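Local coordinates for protein ferritin (PDB 4IWK) that probably stores iron in a soluble, non-toxic form, taking it up as ferrous ions, oxidising them with oxygen and depositing ferric hydroxide inside a 24-subunit shell, at residues V57-A60 / N64-I67; E3-L8 / S110-F115; L24-W29 / E85-S90; Q89-L94 / D133-I138. All blocks are in the same frame, centred on the assembly; numbering follows the deposited sequence. Where two conformers were deposited one is given.

Interaction 1 (V57-A60 / N64-I67)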
loop_
_atom_site.group_PDB
_atom_site.type_symbol
_atom_site.label_atom_id
_atom_site.label_comp_id
_atom_site.label_asym_id
_atom_site.label_seq_id
_atom_site.Cartn_x
_atom_site.Cartn_y
_atom_site.Cartn_z
ATOM N N VAL A 57 41.217 -15.752 19.683
ATOM C CA VAL A 57 42.005 -16.444 18.631
ATOM C C VAL A 57 42.063 -15.534 17.402
ATOM O O VAL A 57 43.185 -15.392 16.825
ATOM C CB VAL A 57 41.280 -17.744 18.207
ATOM C CG1 VAL A 57 41.930 -18.279 16.904
ATOM C CG2 VAL A 57 41.413 -18.748 19.353
ATOM N N ASP A 58 40.945 -14.887 17.039
ATOM C CA ASP A 58 40.912 -14.018 15.804
ATOM C C ASP A 58 41.905 -12.850 16.011
ATOM O O ASP A 58 42.704 -12.595 15.137
ATOM C CB ASP A 58 39.487 -13.476 15.627
ATOM C CG ASP A 58 39.358 -12.665 14.354
ATOM O OD1 ASP A 58 39.970 -13.003 13.331
ATOM O OD2 ASP A 58 38.725 -11.640 14.433
ATOM N N PHE A 59 41.867 -12.210 17.209
ATOM C CA PHE A 59 42.808 -11.062 17.384
ATOM C C PHE A 59 44.232 -11.572 17.407
ATOM O O PHE A 59 45.136 -10.958 16.769
ATOM C CB PHE A 59 42.517 -10.349 18.729
ATOM C CG PHE A 59 43.419 -9.210 18.971
ATOM C CD1 PHE A 59 43.113 -7.962 18.432
ATOM C CD2 PHE A 59 44.560 -9.408 19.715
ATOM C CE1 PHE A 59 43.972 -6.888 18.665
ATOM C CE2 PHE A 59 45.444 -8.319 19.981
ATOM C CZ PHE A 59 45.113 -7.051 19.424
ATOM N N ALA A 60 44.495 -12.708 18.031
ATOM C CA ALA A 60 45.888 -13.252 18.070
ATOM C C ALA A 60 46.376 -13.520 16.669
ATOM O O ALA A 60 47.527 -13.159 16.312
ATOM C CB ALA A 60 46.007 -14.523 18.923
ATOM N N ASN A 64 49.634 -11.602 14.927
ATOM C CA ASN A 64 50.780 -12.525 14.909
ATOM C C ASN A 64 51.178 -13.031 16.249
ATOM O O ASN A 64 52.359 -13.279 16.536
ATOM C CB ASN A 64 51.971 -11.962 14.037
ATOM C CG ASN A 64 51.492 -11.456 12.718
ATOM O OD1 ASN A 64 51.546 -10.209 12.488
ATOM N ND2 ASN A 64 50.861 -12.290 11.914
ATOM N N ILE A 65 50.191 -13.336 17.094
ATOM C CA ILE A 65 50.427 -13.966 18.373
ATOM C C ILE A 65 50.149 -15.476 18.091
ATOM O O ILE A 65 49.026 -15.839 17.838
ATOM C CB ILE A 65 49.493 -13.394 19.458
ATOM C CG1 ILE A 65 49.866 -11.900 19.737
ATOM C CG2 ILE A 65 49.590 -14.226 20.757
ATOM C CD1 ILE A 65 48.857 -11.165 20.649
ATOM N N PRO A 66 51.125 -16.336 18.224
ATOM C CA PRO A 66 50.841 -17.703 17.743
ATOM C C PRO A 66 49.949 -18.415 18.781
ATOM O O PRO A 66 50.156 -18.297 19.984
ATOM C CB PRO A 66 52.252 -18.334 17.679
ATOM C CG PRO A 66 53.212 -17.189 17.637
ATOM C CD PRO A 66 52.578 -16.087 18.462
ATOM N N ILE A 67 48.938 -19.124 18.334
ATOM C CA ILE A 67 48.035 -19.801 19.224
ATOM C C ILE A 67 48.360 -21.299 19.122
ATOM O O ILE A 67 48.397 -21.767 18.002
ATOM C CB ILE A 67 46.542 -19.580 18.788
ATOM C CG1 ILE A 67 46.119 -18.114 19.049
ATOM C CG2 ILE A 67 45.598 -20.482 19.569
ATOM C CD1 ILE A 67 46.149 -17.694 20.545
#
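Ile-67 and Ile-65 both hold CG1 beside their own backbone N and anti to the carbonyl carbon, and both come up against Ala-60. They differ further out. In Ile-67 the second torsion folds the chain back (chi2 -63°), which puts CD1 over Ala-60 CB at 3.6 Å. In Ile-65 the chain stays extended. Ile-65 CB lies 3.7 Å from Ala-60 CB, while Ile-65 CD1 reaches on toward the Phe-59 ring and comes 4.5 Å from Phe-59 CE2, at a slant to the ring. The Ala-60 methyl is thus met by both isoleucines.

The backbone of Ala-60 is held as well. Ile-65 N gives its hydrogen to Ala-60 O at 2.8 Å, and the bond is nearly straight (166° at the hydrogen). This is the long bond of a Schellman motif that ends helix 36-62. Asn-64, with positive phi (58°), is the C-prime residue that reverses the chain. The apolar touch between Ala-60 and Ile-65 is the one usually found with this motif.

Helix 3-32 also lines the contact: Phe-9 packs on Ala-60, Leu-6 on Ile-65 and Asn-10 on Ile-67. Phe-59 stacks on Phe-120 in the same chain. Ile-28 of a neighbouring subunit lies against Val-57 and Ile-67, so the turn also belongs to a subunit interface.

The bond from Ile-65 N satisfies the Ala-60 carbonyl in a largely buried setting, while the apolar groups of Ala-60, Ile-65 and Ile-67 hold the departing loop against the helix.

Interaction 2 (E3-L8 / S110-F115)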
loop_
_atom_site.group_PDB
_atom_site.type_symbol
_atom_site.label_atom_id
_atom_site.label_comp_id
_atom_site.label_asym_id
_atom_site.label_seq_id
_atom_site.Cartn_x
_atom_site.Cartn_y
_atom_site.Cartn_z
ATOM N N GLU A 3 57.540 -13.219 26.210
ATOM C CA GLU A 3 57.058 -14.585 26.351
ATOM C C GLU A 3 55.861 -14.610 27.312
ATOM O O GLU A 3 54.894 -15.341 27.051
ATOM C CB GLU A 3 58.155 -15.502 26.914
ATOM C CG GLU A 3 57.783 -16.957 26.895
ATOM C CD GLU A 3 57.336 -17.350 25.501
ATOM O OE1 GLU A 3 58.104 -17.118 24.551
ATOM O OE2 GLU A 3 56.195 -17.814 25.333
ATOM N N GLU A 4 55.965 -13.873 28.425
ATOM C CA GLU A 4 54.928 -13.840 29.393
ATOM C C GLU A 4 53.589 -13.413 28.717
ATOM O O GLU A 4 52.520 -14.042 28.883
ATOM C CB GLU A 4 55.254 -12.837 30.491
ATOM C CG GLU A 4 54.552 -13.148 31.768
ATOM C CD GLU A 4 54.221 -11.896 32.589
ATOM O OE1 GLU A 4 54.546 -10.733 32.178
ATOM O OE2 GLU A 4 53.593 -12.068 33.672
ATOM N N LEU A 5 53.660 -12.370 27.906
ATOM C CA LEU A 5 52.428 -11.818 27.348
ATOM C C LEU A 5 51.846 -12.851 26.333
ATOM O O LEU A 5 50.624 -13.127 26.417
ATOM C CB LEU A 5 52.661 -10.409 26.739
ATOM C CG LEU A 5 51.529 -9.804 25.898
ATOM C CD1 LEU A 5 50.354 -9.557 26.786
ATOM C CD2 LEU A 5 51.955 -8.516 25.174
ATOM N N LEU A 6 52.680 -13.434 25.436
ATOM C CA LEU A 6 52.217 -14.445 24.498
ATOM C C LEU A 6 51.649 -15.710 25.228
ATOM O O LEU A 6 50.624 -16.257 24.812
ATOM C CB LEU A 6 53.327 -14.854 23.536
ATOM C CG LEU A 6 54.043 -13.714 22.781
ATOM C CD1 LEU A 6 55.292 -14.267 22.112
ATOM C CD2 LEU A 6 53.183 -12.928 21.796
ATOM N N ASP A 7 52.300 -16.167 26.292
ATOM C CA ASP A 7 51.756 -17.329 27.025
ATOM C C ASP A 7 50.408 -17.000 27.645
ATOM O O ASP A 7 49.468 -17.831 27.602
ATOM C CB ASP A 7 52.755 -17.731 28.141
ATOM C CG ASP A 7 54.018 -18.424 27.545
ATOM O OD1 ASP A 7 53.979 -18.721 26.320
ATOM O OD2 ASP A 7 55.086 -18.734 28.207
ATOM N N LEU A 8 50.315 -15.768 28.227
ATOM C CA LEU A 8 49.048 -15.379 28.924
ATOM C C LEU A 8 47.935 -15.191 27.907
ATOM O O LEU A 8 46.762 -15.481 28.208
ATOM C CB LEU A 8 49.201 -14.127 29.790
ATOM C CG LEU A 8 50.075 -14.344 31.072
ATOM C CD1 LEU A 8 50.375 -12.954 31.666
ATOM C CD2 LEU A 8 49.382 -15.208 32.098
ATOM N N SER A 110 50.298 -4.187 29.850
ATOM C CA SER A 110 50.691 -2.844 30.384
ATOM C C SER A 110 52.211 -2.780 30.588
ATOM O O SER A 110 52.823 -1.803 30.192
ATOM C CB SER A 110 50.023 -2.649 31.734
ATOM O OG SER A 110 50.321 -1.309 32.196
ATOM N N THR A 111 52.795 -3.791 31.202
ATOM C CA THR A 111 54.303 -3.855 31.363
ATOM C C THR A 111 55.047 -3.762 30.051
ATOM O O THR A 111 56.098 -3.101 30.002
ATOM C CB THR A 111 54.661 -5.179 32.073
ATOM O OG1 THR A 111 54.083 -5.116 33.394
ATOM C CG2 THR A 111 56.179 -5.494 32.139
ATOM N N CYS A 112 54.501 -4.363 28.981
ATOM C CA CYS A 112 55.121 -4.415 27.627
ATOM C C CYS A 112 54.740 -3.139 26.851
ATOM O O CYS A 112 55.116 -3.036 25.715
ATOM C CB CYS A 112 54.592 -5.623 26.827
ATOM S SG CYS A 112 55.383 -7.126 27.435
ATOM N N HIS A 113 53.982 -2.224 27.467
ATOM C CA HIS A 113 53.377 -1.089 26.734
ATOM C C HIS A 113 52.690 -1.496 25.442
ATOM O O HIS A 113 52.820 -0.882 24.387
ATOM C CB HIS A 113 54.532 -0.052 26.358
ATOM C CG HIS A 113 55.189 0.572 27.554
ATOM N ND1 HIS A 113 55.334 -0.060 28.776
ATOM C CD2 HIS A 113 55.734 1.797 27.706
ATOM C CE1 HIS A 113 55.945 0.748 29.627
ATOM N NE2 HIS A 113 56.175 1.889 29.008
ATOM N N ASP A 114 51.920 -2.598 25.478
ATOM C CA ASP A 114 51.245 -3.109 24.308
ATOM C C ASP A 114 49.857 -2.469 24.273
ATOM O O ASP A 114 48.859 -2.996 24.793
ATOM C CB ASP A 114 51.157 -4.627 24.407
ATOM C CG ASP A 114 50.775 -5.264 23.085
ATOM O OD1 ASP A 114 49.985 -4.699 22.362
ATOM O OD2 ASP A 114 51.318 -6.356 22.795
ATOM N N PHE A 115 49.827 -1.275 23.705
ATOM C CA PHE A 115 48.608 -0.454 23.697
ATOM C C PHE A 115 47.476 -1.153 22.956
ATOM O O PHE A 115 46.309 -1.006 23.309
ATOM C CB PHE A 115 48.906 0.939 23.105
ATOM C CG PHE A 115 49.847 1.723 23.982
ATOM C CD1 PHE A 115 49.441 2.299 25.174
ATOM C CD2 PHE A 115 51.192 1.890 23.598
ATOM C CE1 PHE A 115 50.378 2.967 26.001
ATOM C CE2 PHE A 115 52.112 2.588 24.398
ATOM C CZ PHE A 115 51.699 3.115 25.609
#
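Leu-5 sets a methyl group against a carboxylate: its CD2 lies 3.3 Å from Asp-114 OD2. Leu-5 was modelled in two conformers and the value belongs to one of them, so the closeness itself is doubtful. The charge is answered elsewhere, because Asp-114 OD2 forms a salt bridge with Arg-63 of the same chain. The leucine therefore packs beside an ion pair and does not take part in it.

The approach is made by CD2 alone. Leu-5 CG stands anti to the backbone N (chi1 169°), which sends the branch out from helix 3-32. In this conformer Leu-5 CD2 also touches Cys-112 CB at 4.2 Å. The Leu-5 side chain also packs on Leu-105 and Ala-108 of helix 84-111.

The contact lies at one end of the ferritin four-helix bundle, where the start of helix 3-32 meets the short turn joining helix 84-111 to helix 115-145. His-113, with positive phi, closes the first of these two in a Schellman motif. Asp-114 follows as the N-cap of the next: its OD1 accepts a hydrogen bond from Val-117 N, while OD2 faces Leu-5 and Arg-63.

Glu-3, Glu-4 and Asp-7 of segment 3-8 are seen to bind ferric iron in a crystal structure of this protein, though none is bound to them in this chain. Beyond the turn, Phe-115 packs on Ala-106 of a neighbouring subunit.

Interaction 3 (L24-W29 / E85-S90); sequences LSASIW and EDVWQS
Segments 24-29 and 85-90 are both helical and run in roughly opposite directions. Their backbones come closest at Ala-26 and Val-87, whose CA atoms are 6.4 Å apart. The contact joins helix 3-32 to helix 84-111 within the four-helix bundle of the ferritin subunit.

A small residue faces a branched one here, which lets the helices approach closely. Val-87 spreads its two methyls over two partners. Val-87 CG1 stands anti to the backbone N (chi1 -174°) and meets Ala-26 CB at 3.5 Å, tighter than usual for two carbons. CG2, beside the backbone N, goes to Trp-29 instead. Val-87 CG2 sits over one face of the Trp-29 indole in a CH-pi contact, 4.1 Å from the centroid of its six-membered ring and 27° off the ring normal. An alanine in place of Val-87 would lack both methyls, and would probably leave the indole face without its aliphatic cover and a gap beside Ala-26.

Trp-81, from the loop before helix 84-111, also packs on Val-87, and Met-42 of helix 36-62 packs on Ala-26. On helix 3-32, Ile-28 turns to Val-57 of a neighbouring subunit.

The indole atom nearest the valine is Trp-29 CE3, 3.7 Å from Val-87 CG2.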
loop_
_atom_site.group_PDB
_atom_site.type_symbol
_atom_site.label_atom_id
_atom_site.label_comp_id
_atom_site.label_asym_id
_atom_site.label_seq_id
_atom_site.Cartn_x
_atom_site.Cartn_y
_atom_site.Cartn_z
ATOM N N LEU A 24 28.693 -25.845 30.291
ATOM C CA LEU A 24 27.925 -26.935 29.702
ATOM C C LEU A 24 27.711 -27.986 30.817
ATOM O O LEU A 24 26.612 -28.549 30.929
ATOM C CB LEU A 24 28.739 -27.568 28.555
ATOM C CG LEU A 24 28.098 -28.822 27.951
ATOM C CD1 LEU A 24 26.734 -28.384 27.339
ATOM C CD2 LEU A 24 28.966 -29.376 26.823
ATOM N N SER A 25 28.727 -28.260 31.651
ATOM C CA SER A 25 28.528 -29.185 32.777
ATOM C C SER A 25 27.376 -28.730 33.726
ATOM O O SER A 25 26.570 -29.578 34.166
ATOM C CB SER A 25 29.845 -29.394 33.556
ATOM O OG SER A 25 30.166 -28.304 34.417
ATOM N N ALA A 26 27.308 -27.410 34.003
ATOM C CA ALA A 26 26.184 -26.887 34.832
ATOM C C ALA A 26 24.835 -27.133 34.131
ATOM O O ALA A 26 23.858 -27.513 34.780
ATOM C CB ALA A 26 26.376 -25.414 35.127
ATOM N N SER A 27 24.781 -26.888 32.815
ATOM C CA SER A 27 23.528 -27.137 32.073
ATOM C C SER A 27 23.091 -28.598 32.206
ATOM O O SER A 27 21.908 -28.923 32.319
ATOM C CB SER A 27 23.713 -26.777 30.580
ATOM O OG SER A 27 24.266 -27.857 29.831
ATOM N N ILE A 28 24.067 -29.500 32.192
ATOM C CA ILE A 28 23.713 -30.965 32.291
ATOM C C ILE A 28 23.183 -31.231 33.680
ATOM O O ILE A 28 22.145 -31.857 33.830
ATOM C CB ILE A 28 24.981 -31.819 31.969
ATOM C CG1 ILE A 28 25.331 -31.693 30.482
ATOM C CG2 ILE A 28 24.679 -33.239 32.409
ATOM C CD1 ILE A 28 26.739 -32.249 30.214
ATOM N N TRP A 29 23.851 -30.706 34.739
ATOM C CA TRP A 29 23.349 -30.923 36.064
ATOM C C TRP A 29 21.936 -30.397 36.182
ATOM O O TRP A 29 21.049 -31.046 36.758
ATOM C CB TRP A 29 24.327 -30.255 37.118
ATOM C CG TRP A 29 23.943 -30.712 38.503
ATOM C CD1 TRP A 29 24.499 -31.784 39.196
ATOM C CD2 TRP A 29 22.925 -30.148 39.344
ATOM N NE1 TRP A 29 23.854 -31.916 40.424
ATOM C CE2 TRP A 29 22.883 -30.939 40.542
ATOM C CE3 TRP A 29 21.993 -29.112 39.179
ATOM C CZ2 TRP A 29 21.963 -30.640 41.629
ATOM C CZ3 TRP A 29 21.069 -28.814 40.224
ATOM C CH2 TRP A 29 21.040 -29.629 41.439
ATOM N N GLU A 85 22.099 -23.988 44.442
ATOM C CA GLU A 85 23.069 -23.051 45.065
ATOM C C GLU A 85 24.556 -23.439 44.842
ATOM O O GLU A 85 25.418 -22.540 44.574
ATOM C CB GLU A 85 22.816 -22.997 46.575
ATOM C CG GLU A 85 23.607 -21.810 47.111
ATOM C CD GLU A 85 23.445 -21.687 48.621
ATOM O OE1 GLU A 85 22.348 -22.043 49.085
ATOM O OE2 GLU A 85 24.404 -21.193 49.287
ATOM N N ASP A 86 24.863 -24.752 44.906
ATOM C CA ASP A 86 26.218 -25.181 44.709
ATOM C C ASP A 86 26.649 -24.844 43.277
ATOM O O ASP A 86 27.817 -24.474 43.046
ATOM C CB ASP A 86 26.324 -26.716 44.849
ATOM C CG ASP A 86 26.059 -27.223 46.280
ATOM O OD1 ASP A 86 26.246 -26.439 47.245
ATOM O OD2 ASP A 86 25.750 -28.438 46.412
ATOM N N VAL A 87 25.774 -25.094 42.323
ATOM C CA VAL A 87 26.143 -24.878 40.922
ATOM C C VAL A 87 26.394 -23.337 40.705
ATOM O O VAL A 87 27.430 -22.957 40.160
ATOM C CB VAL A 87 25.016 -25.282 39.962
ATOM C CG1 VAL A 87 25.556 -25.169 38.505
ATOM C CG2 VAL A 87 24.666 -26.776 40.226
ATOM N N TRP A 88 25.435 -22.496 41.122
ATOM C CA TRP A 88 25.641 -21.049 40.926
ATOM C C TRP A 88 26.885 -20.516 41.621
ATOM O O TRP A 88 27.553 -19.657 41.135
ATOM C CB TRP A 88 24.391 -20.320 41.389
ATOM C CG TRP A 88 23.238 -20.487 40.377
ATOM C CD1 TRP A 88 22.172 -21.298 40.493
ATOM C CD2 TRP A 88 23.125 -19.824 39.102
ATOM N NE1 TRP A 88 21.337 -21.138 39.388
ATOM C CE2 TRP A 88 21.948 -20.285 38.508
ATOM C CE3 TRP A 88 23.928 -18.858 38.424
ATOM C CZ2 TRP A 88 21.497 -19.812 37.272
ATOM C CZ3 TRP A 88 23.491 -18.405 37.168
ATOM C CH2 TRP A 88 22.281 -18.896 36.622
ATOM N N GLN A 89 27.196 -21.054 42.785
ATOM C CA GLN A 89 28.423 -20.632 43.472
ATOM C C GLN A 89 29.686 -21.012 42.677
ATOM O O GLN A 89 30.630 -20.215 42.514
ATOM C CB GLN A 89 28.433 -21.296 44.908
ATOM C CG GLN A 89 29.821 -21.091 45.599
ATOM C CD GLN A 89 30.020 -19.608 46.050
ATOM O OE1 GLN A 89 29.061 -18.993 46.482
ATOM N NE2 GLN A 89 31.234 -19.040 45.878
ATOM N N SER A 90 29.656 -22.204 42.085
ATOM C CA SER A 90 30.779 -22.555 41.183
ATOM C C SER A 90 30.849 -21.644 39.948
ATOM O O SER A 90 31.980 -21.329 39.501
ATOM C CB SER A 90 30.645 -24.002 40.698
ATOM O OG SER A 90 30.895 -24.911 41.803
#

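Interaction 4 (Q89-L94 / D133-I138); sequences QSILEL and DKIGSI
Ile-135 meets helix 84-111 with two different branches. CG1 stands beside the backbone N, anti to the carbonyl carbon (chi1 -69°), and CG2 takes the place anti to N. Ile-135 CG2 presses on the backbone and CB of Leu-92, 3.5 Å from Leu-92 CA and 3.7 Å from Leu-92 CB. At the end of the other branch, Ile-135 CD1 comes 4.0 Å from Ile-91 CG2. These two isoleucines cross at about a right angle. Ile-135 has two deposited conformers, and these distances describe one of them.

Leu-92 holds CG anti to its backbone N. This swings the far end of the side chain back toward helix 115-145, although its CB does not aim that way. Leu-92 CD1 then lies 4.2 Å from Gly-136 N, against bare backbone.

Segments 89-94 and 133-138, on neighbouring helices 84-111 and 115-145 of the ferritin bundle, run nearly antiparallel at 162°, and the axes of these two short pieces approach to 9.4 Å. Ile-135 is close to the metal centre: its side chain packs on Glu-95 and is about 6 Å from a bound ferric ion. Glu-95 and Glu-131 are both iron ligands in this crystal. Tyr-23 of helix 3-32 packs on both Ile-91 and Ile-135.

Away from the apolar seam, Gln-89 and Glu-93 are joined along one face of their helix. Gln-89 NE2 donates to Glu-93 OE2 at 2.9 Å, close to the amide plane, and meets the carboxylate on its anti side, tilted 22° from the carboxylate plane. Ser-137 OG bonds to Glu-36 of a neighbouring subunit.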
loop_
_atom_site.group_PDB
_atom_site.type_symbol
_atom_site.label_atom_id
_atom_site.label_comp_id
_atom_site.label_asym_id
_atom_site.label_seq_id
_atom_site.Cartn_x
_atom_site.Cartn_y
_atom_site.Cartn_z
ATOM N N GLN A 89 27.196 -21.054 42.785
ATOM C CA GLN A 89 28.423 -20.632 43.472
ATOM C C GLN A 89 29.686 -21.012 42.677
ATOM O O GLN A 89 30.630 -20.215 42.514
ATOM C CB GLN A 89 28.433 -21.296 44.908
ATOM C CG GLN A 89 29.821 -21.091 45.599
ATOM C CD GLN A 89 30.020 -19.608 46.050
ATOM O OE1 GLN A 89 29.061 -18.993 46.482
ATOM N NE2 GLN A 89 31.234 -19.040 45.878
ATOM N N SER A 90 29.656 -22.204 42.085
ATOM C CA SER A 90 30.779 -22.555 41.183
ATOM C C SER A 90 30.849 -21.644 39.948
ATOM O O SER A 90 31.980 -21.329 39.501
ATOM C CB SER A 90 30.645 -24.002 40.698
ATOM O OG SER A 90 30.895 -24.911 41.803
ATOM N N ILE A 91 29.697 -21.237 39.412
ATOM C CA ILE A 91 29.714 -20.373 38.209
ATOM C C ILE A 91 30.237 -18.985 38.657
ATOM O O ILE A 91 31.000 -18.348 37.925
ATOM C CB ILE A 91 28.331 -20.256 37.632
ATOM C CG1 ILE A 91 27.914 -21.659 37.108
ATOM C CG2 ILE A 91 28.226 -19.194 36.559
ATOM C CD1 ILE A 91 28.895 -22.177 36.098
ATOM N N LEU A 92 29.861 -18.515 39.832
ATOM C CA LEU A 92 30.451 -17.211 40.305
ATOM C C LEU A 92 31.958 -17.307 40.385
ATOM O O LEU A 92 32.690 -16.439 39.855
ATOM C CB LEU A 92 29.861 -16.886 41.689
ATOM C CG LEU A 92 30.521 -15.552 42.219
ATOM C CD1 LEU A 92 30.176 -14.352 41.372
ATOM C CD2 LEU A 92 30.027 -15.392 43.658
ATOM N N GLU A 93 32.466 -18.363 40.986
ATOM C CA GLU A 93 33.908 -18.583 41.078
ATOM C C GLU A 93 34.580 -18.654 39.719
ATOM O O GLU A 93 35.680 -18.139 39.581
ATOM C CB GLU A 93 34.169 -19.832 41.889
ATOM C CG GLU A 93 33.882 -19.583 43.356
ATOM C CD GLU A 93 33.852 -20.878 44.145
ATOM O OE1 GLU A 93 34.371 -21.855 43.661
ATOM O OE2 GLU A 93 33.310 -20.923 45.254
ATOM N N LEU A 94 33.915 -19.364 38.753
ATOM C CA LEU A 94 34.426 -19.472 37.380
ATOM C C LEU A 94 34.583 -18.035 36.791
ATOM O O LEU A 94 35.631 -17.722 36.162
ATOM C CB LEU A 94 33.419 -20.251 36.543
ATOM C CG LEU A 94 33.772 -20.410 35.046
ATOM C CD1 LEU A 94 34.994 -21.321 34.887
ATOM C CD2 LEU A 94 32.515 -20.949 34.331
ATOM N N ASP A 133 28.356 -9.218 38.320
ATOM C CA ASP A 133 27.248 -8.631 39.030
ATOM C C ASP A 133 25.989 -9.485 38.808
ATOM O O ASP A 133 25.253 -9.715 39.796
ATOM C CB ASP A 133 26.990 -7.204 38.446
ATOM C CG ASP A 133 25.701 -6.568 38.964
ATOM O OD1 ASP A 133 25.672 -6.261 40.157
ATOM O OD2 ASP A 133 24.795 -6.396 38.175
ATOM N N LYS A 134 25.706 -9.884 37.548
ATOM C CA LYS A 134 24.521 -10.661 37.190
ATOM C C LYS A 134 24.568 -12.032 37.961
ATOM O O LYS A 134 23.555 -12.415 38.563
ATOM C CB LYS A 134 24.540 -10.889 35.676
ATOM C CG LYS A 134 23.425 -11.790 35.227
ATOM C CD LYS A 134 22.872 -11.284 33.913
ATOM C CE LYS A 134 21.887 -12.365 33.316
ATOM N NZ LYS A 134 21.600 -12.157 31.813
ATOM N N ILE A 135 25.691 -12.735 37.922
ATOM C CA ILE A 135 25.794 -14.049 38.616
ATOM C C ILE A 135 25.650 -13.883 40.101
ATOM O O ILE A 135 24.934 -14.650 40.740
ATOM C CB ILE A 135 27.117 -14.754 38.291
ATOM C CG1 ILE A 135 27.031 -15.151 36.838
ATOM C CG2 ILE A 135 27.334 -16.020 39.194
ATOM C CD1 ILE A 135 28.324 -15.217 36.075
ATOM N N GLY A 136 26.274 -12.843 40.672
ATOM C CA GLY A 136 26.195 -12.644 42.108
ATOM C C GLY A 136 24.731 -12.372 42.447
ATOM O O GLY A 136 24.259 -12.836 43.494
ATOM N N SER A 137 23.985 -11.647 41.610
ATOM C CA SER A 137 22.594 -11.328 41.947
ATOM C C SER A 137 21.711 -12.588 41.826
ATOM O O SER A 137 20.848 -12.827 42.662
ATOM C CB SER A 137 22.068 -10.254 40.966
ATOM O OG SER A 137 20.678 -10.093 41.092
ATOM N N ILE A 138 21.943 -13.405 40.808
ATOM C CA ILE A 138 21.174 -14.656 40.724
ATOM C C ILE A 138 21.455 -15.580 41.923
ATOM O O ILE A 138 20.480 -16.167 42.523
ATOM C CB ILE A 138 21.500 -15.408 39.356
ATOM C CG1 ILE A 138 20.967 -14.595 38.194
ATOM C CG2 ILE A 138 20.867 -16.830 39.439
ATOM C CD1 ILE A 138 21.498 -15.025 36.790
#

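How the interactions relate
All four contacts belong to one ferritin bundle and fall into two pairs. Interactions 1 and 2 lie at one end, with centres 13 Å apart, and touch through Ile-65 and Leu-6. Interactions 3 and 4 have centres 10 Å apart, share Gln-89 and Ser-90 on helix 84-111, and touch through Trp-88 and Ile-138. Between the pairs, centres are about 29 to 33 Å apart. Interactions 2 and 3 both join helix 3-32 to helix 84-111, so these helices are tied at two distant levels. Along the chain, interaction 2 encloses interaction 3, which in turn encloses interaction 1; interaction 4 brings in helix 115-145. Interactions 1 and 3 both reach the same neighbouring subunit.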